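Local coordinates for protein monalysin (Pseudomonas entomophila, PDB 4MKO) that forms pores in host cell membranes as an aerolysin-like beta-barrel toxin, damaging the intestine of Drosophila, at residues Q168-G171 / S172-D175. Sequence-based numbering, arbitrary orientation.
Sequences QAVG and SRVD
A beta hairpin with a two-residue loop, closed by a type II' turn from V170 to R173, lies at the edge of the mixed sheet in this aerolysin-like fold, where strand 165-170 reverses into strand 173-191. V170 and R173 pair in both directions: V170 N reaches R173 O at 2.8 Å along a nearly straight bond, and R173 N returns to V170 O at 2.9 Å, approaching from above the carbonyl plane. G171, with positive phi (60°), takes the first corner of the turn and S172 the second. A water donates to both G171 O and R173 O, tying the loop to the strand beyond it. Further along the ladder Q168 and D175 form the next hydrogen-bonded pair, while A169 and V174 between them put their side chains on the other face.

On the face of V170, R173 and D175, the arginine starts with CG anti to its own N (chi1 171°), runs alongside V170 and bends at chi3, which carries the guanidinium forward along its own strand to D175. V170 CB lies over one guanidinium face, 3.7 Å above the plane and displaced toward the group's margin. The CG2 branch of V170 reaches D175 OD2 at 3.3 Å, resting against both members of the ion pair. OD2 also accepts from N150 ND2 on strand 136-151, and OD1 from the backbone N of S153 in the loop after it. The two carboxylate oxygens of D175 are each taken by one nitrogen of R173, with NE 2.7 Å from OD1 and NH2, in the guanidinium plane, meeting the syn lone pair of OD2 at 2.9 Å.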
# COMPACT_ATOMS: atom_id res chain seq x y z
N GLN A 168 -15.40 10.64 10.86
CA GLN A 168 -15.10 11.78 11.72
C GLN A 168 -16.04 12.91 11.36
O GLN A 168 -16.24 13.20 10.18
CB GLN A 168 -13.64 12.22 11.54
CG GLN A 168 -13.22 13.45 12.35
CD GLN A 168 -13.05 13.15 13.82
OE1 GLN A 168 -12.46 12.15 14.21
NE2 GLN A 168 -13.59 14.02 14.66
N ALA A 169 -16.63 13.55 12.37
CA ALA A 169 -17.56 14.64 12.09
C ALA A 169 -16.80 15.97 11.97
O ALA A 169 -15.87 16.23 12.73
CB ALA A 169 -18.61 14.73 13.19
N VAL A 170 -17.16 16.76 10.95
CA VAL A 170 -16.55 18.08 10.71
C VAL A 170 -17.77 18.97 10.60
O VAL A 170 -18.47 18.90 9.59
CB VAL A 170 -15.68 18.14 9.42
CG1 VAL A 170 -15.05 19.54 9.27
CG2 VAL A 170 -14.61 17.05 9.40
N GLY A 171 -18.08 19.69 11.67
CA GLY A 171 -19.31 20.47 11.70
C GLY A 171 -20.47 19.51 11.53
O GLY A 171 -20.58 18.54 12.29
N SER A 172 -21.25 19.68 10.44
CA SER A 172 -22.41 18.84 10.12
C SER A 172 -22.15 17.80 9.00
O SER A 172 -23.05 17.06 8.59
CB SER A 172 -23.61 19.71 9.79
OG SER A 172 -23.95 20.47 10.95
N ARG A 173 -20.89 17.70 8.58
CA ARG A 173 -20.42 16.78 7.56
C ARG A 173 -19.79 15.57 8.27
O ARG A 173 -19.30 15.73 9.40
CB ARG A 173 -19.37 17.55 6.74
CG ARG A 173 -18.55 16.79 5.75
CD ARG A 173 -17.58 17.76 5.13
NE ARG A 173 -16.21 17.45 5.53
CZ ARG A 173 -15.18 18.26 5.35
NH1 ARG A 173 -15.35 19.46 4.81
NH2 ARG A 173 -13.96 17.88 5.71
N VAL A 174 -19.76 14.39 7.61
CA VAL A 174 -19.14 13.15 8.14
C VAL A 174 -18.09 12.64 7.12
O VAL A 174 -18.44 12.25 6.00
CB VAL A 174 -20.17 12.05 8.50
CG1 VAL A 174 -19.48 10.83 9.11
CG2 VAL A 174 -21.23 12.57 9.47
N ASP A 175 -16.83 12.67 7.52
CA ASP A 175 -15.70 12.23 6.68
C ASP A 175 -15.44 10.74 6.84
O ASP A 175 -15.75 10.18 7.90
CB ASP A 175 -14.45 13.05 7.02
CG ASP A 175 -14.50 14.49 6.54
OD1 ASP A 175 -15.50 14.87 5.89
OD2 ASP A 175 -13.54 15.24 6.80
O HOH W 1 -21.23 15.89 11.46